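Local coordinates for stage III sporulation protein AF (Bacillus subtilis, PDB 6DCS), which is a component of a sporulation-essential channel, represented here by its ring-building-motif domain, at residues L23-Y36 against E94-W106. Residues are numbered along the deposited sequence; the frame is centred on the assembly and turned at random.
Sequences LKKKAEERFSHDEY and EAKQIQTQLADIW
Trp106 meets Leu23 by two routes. Its indole NE1 donates a bent hydrogen bond to the main-chain O of Leu23 (3.1 Å), an oxygen that also accepts from Ala27 N within the helix; tryptophan suits the place because a large apolar ring can be buried while its one N-H is still paired. The second route is a CH-pi contact: Leu23 CD2 sits over the five-membered ring, 3.5 Å from its centroid, while Leu102 CB covers the opposite face.

Apolar packing continues along the chain. Ala27 is small enough to let the backbones approach, its CB lying 4.0 Å from Leu102 CD2 and also against Trp106 CZ2. Branched Ile98 serves two rings: CG2 packs near CZ of buried Phe31, and, with CG1 beside the backbone N (chi1 -58°), CD1 reaches the edge of Tyr36, whose amphipathic ring suits a partly exposed place. Ile105 CD1 meets the aliphatic base of Arg30, 3.5 Å from CB.

Among the polar groups, Arg30's charged end pairs with Glu29. The Gln101 amide lies almost parallel to the broad, flat Phe31 ring (14°), above its plane and displaced beyond the CZ-CE2 rim.

Met62 of strand 55-63 backs Phe31, Tyr36 and Ile98. Segments 23-30 and 94-106, axes 120° apart, belong to the two helices packed on one side of a mixed three-stranded sheet, in the alpha-beta-beta-alpha-beta order of ring-building motifs.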
loop_
_atom_site.group_PDB
_atom_site.type_symbol
_atom_site.label_atom_id
_atom_site.label_comp_id
_atom_site.label_asym_id
_atom_site.label_seq_id
_atom_site.Cartn_x
_atom_site.Cartn_y
_atom_site.Cartn_z
ATOM N N LEU A 23 9.925 -0.166 7.571
ATOM C CA LEU A 23 9.253 0.349 6.385
ATOM C C LEU A 23 7.966 1.072 6.725
ATOM O O LEU A 23 7.623 2.053 6.064
ATOM C CB LEU A 23 8.912 -0.788 5.435
ATOM C CG LEU A 23 10.005 -1.344 4.544
ATOM C CD1 LEU A 23 9.425 -2.490 3.696
ATOM C CD2 LEU A 23 10.611 -0.211 3.707
ATOM N N LYS A 24 7.201 0.559 7.685
ATOM C CA LYS A 24 5.974 1.244 8.039
ATOM C C LYS A 24 6.294 2.630 8.563
ATOM O O LYS A 24 5.783 3.628 8.041
ATOM C CB LYS A 24 5.177 0.441 9.066
ATOM C CG LYS A 24 3.846 1.095 9.382
ATOM C CD LYS A 24 2.801 0.107 9.911
ATOM C CE LYS A 24 3.119 -0.398 11.327
ATOM N NZ LYS A 24 1.995 -1.227 11.880
ATOM N N LYS A 25 7.183 2.710 9.564
ATOM C CA LYS A 25 7.542 3.996 10.144
ATOM C C LYS A 25 7.920 4.986 9.052
ATOM O O LYS A 25 7.296 6.044 8.923
ATOM C CB LYS A 25 8.674 3.838 11.175
ATOM C CG LYS A 25 8.176 3.866 12.634
ATOM C CD LYS A 25 9.021 3.006 13.603
ATOM C CE LYS A 25 8.140 2.114 14.511
ATOM N NZ LYS A 25 8.918 1.218 15.429
ATOM N N LYS A 26 8.898 4.623 8.216
ATOM C CA LYS A 26 9.382 5.529 7.181
ATOM C C LYS A 26 8.252 6.000 6.275
ATOM O O LYS A 26 8.237 7.156 5.842
ATOM C CB LYS A 26 10.460 4.857 6.353
ATOM C CG LYS A 26 11.548 5.753 5.855
ATOM C CD LYS A 26 12.545 6.118 6.951
ATOM C CE LYS A 26 13.824 6.789 6.403
ATOM N NZ LYS A 26 14.863 6.934 7.486
ATOM N N ALA A 27 7.287 5.142 5.979
ATOM C CA ALA A 27 6.154 5.650 5.224
ATOM C C ALA A 27 5.376 6.659 6.053
ATOM O O ALA A 27 5.129 7.785 5.602
ATOM C CB ALA A 27 5.245 4.518 4.772
ATOM N N GLU A 28 5.030 6.292 7.289
ATOM C CA GLU A 28 4.235 7.180 8.127
ATOM C C GLU A 28 4.817 8.584 8.203
ATOM O O GLU A 28 4.065 9.535 8.418
ATOM C CB GLU A 28 4.089 6.596 9.533
ATOM C CG GLU A 28 2.779 5.881 9.736
ATOM C CD GLU A 28 2.865 4.791 10.790
ATOM O OE1 GLU A 28 2.099 3.792 10.686
ATOM O OE2 GLU A 28 3.683 4.944 11.730
ATOM N N GLU A 29 6.127 8.739 8.010
ATOM C CA GLU A 29 6.717 10.071 8.013
ATOM C C GLU A 29 6.141 10.952 6.899
ATOM O O GLU A 29 5.738 12.091 7.158
ATOM C CB GLU A 29 8.229 9.950 7.899
ATOM C CG GLU A 29 8.899 9.700 9.242
ATOM C CD GLU A 29 10.382 10.047 9.207
ATOM O OE1 GLU A 29 11.052 9.657 8.216
ATOM O OE2 GLU A 29 10.864 10.742 10.146
ATOM N N ARG A 30 6.050 10.440 5.664
ATOM C CA ARG A 30 5.507 11.255 4.575
ATOM C C ARG A 30 3.978 11.301 4.540
ATOM O O ARG A 30 3.409 12.238 3.970
ATOM C CB ARG A 30 6.032 10.763 3.229
ATOM C CG ARG A 30 7.394 11.377 2.802
ATOM C CD ARG A 30 8.439 11.389 3.929
ATOM N NE ARG A 30 9.818 11.547 3.441
ATOM C CZ ARG A 30 10.920 11.309 4.162
ATOM N NH1 ARG A 30 10.814 10.906 5.425
ATOM N NH2 ARG A 30 12.133 11.469 3.620
ATOM N N PHE A 31 3.293 10.306 5.099
ATOM C CA PHE A 31 1.829 10.330 5.208
ATOM C C PHE A 31 1.435 10.250 6.682
ATOM O O PHE A 31 0.783 9.292 7.107
ATOM C CB PHE A 31 1.146 9.192 4.446
ATOM C CG PHE A 31 1.411 9.152 2.970
ATOM C CD1 PHE A 31 0.388 9.409 2.070
ATOM C CD2 PHE A 31 2.636 8.740 2.478
ATOM C CE1 PHE A 31 0.612 9.324 0.707
ATOM C CE2 PHE A 31 2.860 8.656 1.122
ATOM C CZ PHE A 31 1.853 8.947 0.237
ATOM N N SER A 32 1.841 11.242 7.465
ATOM C CA SER A 32 1.292 11.421 8.804
ATOM C C SER A 32 0.105 12.372 8.750
ATOM O O SER A 32 -1.021 11.997 9.093
ATOM C CB SER A 32 2.372 11.962 9.751
ATOM O OG SER A 32 2.148 11.572 11.095
ATOM N N HIS A 33 0.350 13.578 8.240
ATOM C CA HIS A 33 -0.559 14.715 8.324
ATOM C C HIS A 33 -1.096 14.989 6.914
ATOM O O HIS A 33 -0.928 16.095 6.362
ATOM C CB HIS A 33 0.193 15.910 8.866
ATOM C CG HIS A 33 1.640 15.928 8.444
ATOM N ND1 HIS A 33 2.593 15.080 8.978
ATOM C CD2 HIS A 33 2.286 16.655 7.496
ATOM C CE1 HIS A 33 3.761 15.301 8.397
ATOM N NE2 HIS A 33 3.603 16.256 7.497
ATOM N N ASP A 34 -1.742 13.964 6.347
ATOM C CA ASP A 34 -2.008 13.921 4.907
ATOM C C ASP A 34 -3.420 13.401 4.678
ATOM O O ASP A 34 -4.082 12.935 5.608
ATOM C CB ASP A 34 -0.992 13.032 4.157
ATOM C CG ASP A 34 0.345 13.734 3.886
ATOM O OD1 ASP A 34 0.809 13.654 2.731
ATOM O OD2 ASP A 34 0.923 14.352 4.804
ATOM N N GLU A 35 -3.881 13.483 3.420
ATOM C CA GLU A 35 -5.153 12.857 3.053
ATOM C C GLU A 35 -5.174 11.405 3.442
ATOM O O GLU A 35 -6.168 10.896 3.954
ATOM C CB GLU A 35 -5.407 12.899 1.552
ATOM C CG GLU A 35 -6.744 12.283 1.116
ATOM C CD GLU A 35 -7.374 12.910 -0.169
ATOM O OE1 GLU A 35 -6.630 13.205 -1.129
ATOM O OE2 GLU A 35 -8.592 13.217 -0.142
ATOM N N TYR A 36 -4.090 10.712 3.177
ATOM C CA TYR A 36 -4.090 9.268 3.234
ATOM C C TYR A 36 -3.216 8.805 4.380
ATOM O O TYR A 36 -2.220 9.447 4.731
ATOM C CB TYR A 36 -3.632 8.681 1.903
ATOM C CG TYR A 36 -4.761 8.667 0.909
ATOM C CD1 TYR A 36 -4.537 8.388 -0.423
ATOM C CD2 TYR A 36 -6.070 8.911 1.313
ATOM C CE1 TYR A 36 -5.576 8.367 -1.344
ATOM C CE2 TYR A 36 -7.125 8.889 0.401
ATOM C CZ TYR A 36 -6.868 8.623 -0.931
ATOM O OH TYR A 36 -7.887 8.592 -1.863
ATOM N N GLU A 94 -4.354 9.228 -8.818
ATOM C CA GLU A 94 -4.036 9.259 -7.394
ATOM C C GLU A 94 -3.296 7.995 -6.985
ATOM O O GLU A 94 -2.179 8.061 -6.465
ATOM C CB GLU A 94 -5.315 9.453 -6.561
ATOM C CG GLU A 94 -5.076 9.332 -5.073
ATOM C CD GLU A 94 -4.501 10.607 -4.445
ATOM O OE1 GLU A 94 -5.268 11.380 -3.811
ATOM O OE2 GLU A 94 -3.277 10.839 -4.602
ATOM N N ALA A 95 -3.876 6.826 -7.261
ATOM C CA ALA A 95 -3.253 5.563 -6.874
ATOM C C ALA A 95 -1.794 5.505 -7.319
ATOM O O ALA A 95 -0.895 5.226 -6.512
ATOM C CB ALA A 95 -4.039 4.383 -7.460
ATOM N N LYS A 96 -1.542 5.807 -8.594
ATOM C CA LYS A 96 -0.187 5.742 -9.110
ATOM C C LYS A 96 0.728 6.753 -8.410
ATOM O O LYS A 96 1.950 6.578 -8.393
ATOM C CB LYS A 96 -0.215 5.973 -10.619
ATOM C CG LYS A 96 0.973 5.414 -11.361
ATOM C CD LYS A 96 0.600 5.150 -12.826
ATOM C CE LYS A 96 0.365 3.647 -13.137
ATOM N NZ LYS A 96 -0.686 3.541 -14.197
ATOM N N GLN A 97 0.185 7.810 -7.818
ATOM C CA GLN A 97 1.096 8.764 -7.189
ATOM C C GLN A 97 1.570 8.302 -5.821
ATOM O O GLN A 97 2.756 8.458 -5.513
ATOM C CB GLN A 97 0.464 10.148 -7.071
ATOM C CG GLN A 97 1.447 11.229 -6.551
ATOM C CD GLN A 97 0.843 12.154 -5.480
ATOM O OE1 GLN A 97 -0.145 11.811 -4.810
ATOM N NE2 GLN A 97 1.402 13.365 -5.367
ATOM N N ILE A 98 0.679 7.757 -4.988
ATOM C CA ILE A 98 1.121 7.058 -3.775
ATOM C C ILE A 98 2.147 5.967 -4.103
ATOM O O ILE A 98 3.128 5.795 -3.377
ATOM C CB ILE A 98 -0.078 6.464 -3.027
ATOM C CG1 ILE A 98 -1.058 7.570 -2.687
ATOM C CG2 ILE A 98 0.393 5.787 -1.760
ATOM C CD1 ILE A 98 -2.488 7.056 -2.640
ATOM N N GLN A 99 1.946 5.220 -5.189
ATOM C CA GLN A 99 2.963 4.259 -5.615
ATOM C C GLN A 99 4.359 4.860 -5.789
ATOM O O GLN A 99 5.339 4.391 -5.195
ATOM C CB GLN A 99 2.572 3.600 -6.937
ATOM C CG GLN A 99 3.443 2.386 -7.234
ATOM C CD GLN A 99 3.270 1.814 -8.627
ATOM O OE1 GLN A 99 3.464 2.526 -9.627
ATOM N NE2 GLN A 99 2.938 0.523 -8.706
ATOM N N THR A 100 4.466 5.871 -6.653
ATOM C CA THR A 100 5.733 6.549 -6.879
ATOM C C THR A 100 6.278 7.188 -5.593
ATOM O O THR A 100 7.472 7.096 -5.292
ATOM C CB THR A 100 5.506 7.587 -7.961
ATOM O OG1 THR A 100 4.307 8.271 -7.610
ATOM C CG2 THR A 100 5.280 6.947 -9.303
ATOM N N GLN A 101 5.413 7.841 -4.821
ATOM C CA GLN A 101 5.861 8.433 -3.571
ATOM C C GLN A 101 6.555 7.396 -2.705
ATOM O O GLN A 101 7.655 7.634 -2.189
ATOM C CB GLN A 101 4.678 9.049 -2.823
ATOM C CG GLN A 101 4.687 10.565 -2.706
ATOM C CD GLN A 101 3.647 11.092 -1.703
ATOM O OE1 GLN A 101 2.469 11.290 -2.044
ATOM N NE2 GLN A 101 4.089 11.337 -0.466
ATOM N N LEU A 102 5.941 6.220 -2.542
ATOM C CA LEU A 102 6.555 5.213 -1.689
ATOM C C LEU A 102 7.790 4.613 -2.354
ATOM O O LEU A 102 8.804 4.355 -1.693
ATOM C CB LEU A 102 5.535 4.145 -1.339
ATOM C CG LEU A 102 4.256 4.580 -0.641
ATOM C CD1 LEU A 102 3.163 3.503 -0.870
ATOM C CD2 LEU A 102 4.514 4.783 0.817
ATOM N N ALA A 103 7.726 4.407 -3.670
ATOM C CA ALA A 103 8.913 4.027 -4.426
ATOM C C ALA A 103 10.104 4.920 -4.076
ATOM O O ALA A 103 11.170 4.436 -3.681
ATOM C CB ALA A 103 8.613 4.106 -5.919
ATOM N N ASP A 104 9.940 6.232 -4.234
ATOM C CA ASP A 104 10.994 7.166 -3.870
ATOM C C ASP A 104 11.379 7.017 -2.398
ATOM O O ASP A 104 12.554 6.841 -2.067
ATOM C CB ASP A 104 10.533 8.598 -4.182
ATOM C CG ASP A 104 10.506 8.898 -5.686
ATOM O OD1 ASP A 104 11.125 8.122 -6.462
ATOM O OD2 ASP A 104 9.841 9.886 -6.103
ATOM N N ILE A 105 10.399 7.096 -1.495
ATOM C CA ILE A 105 10.703 7.082 -0.062
ATOM C C ILE A 105 11.552 5.871 0.305
ATOM O O ILE A 105 12.556 5.984 1.025
ATOM C CB ILE A 105 9.403 7.070 0.755
ATOM C CG1 ILE A 105 8.613 8.342 0.538
ATOM C CG2 ILE A 105 9.724 6.875 2.240
ATOM C CD1 ILE A 105 7.200 8.257 1.079
ATOM N N TRP A 106 11.136 4.680 -0.154
ATOM C CA TRP A 106 11.759 3.453 0.272
ATOM C C TRP A 106 12.978 3.086 -0.556
ATOM O O TRP A 106 13.679 2.122 -0.205
ATOM C CB TRP A 106 10.746 2.335 0.177
ATOM C CG TRP A 106 9.720 2.351 1.216
ATOM C CD1 TRP A 106 9.816 2.877 2.479
ATOM C CD2 TRP A 106 8.414 1.793 1.104
ATOM N NE1 TRP A 106 8.632 2.668 3.156
ATOM C CE2 TRP A 106 7.761 2.001 2.330
ATOM C CE3 TRP A 106 7.726 1.163 0.072
ATOM C CZ2 TRP A 106 6.450 1.583 2.556
ATOM C CZ3 TRP A 106 6.430 0.745 0.303
ATOM C CH2 TRP A 106 5.806 0.961 1.530
#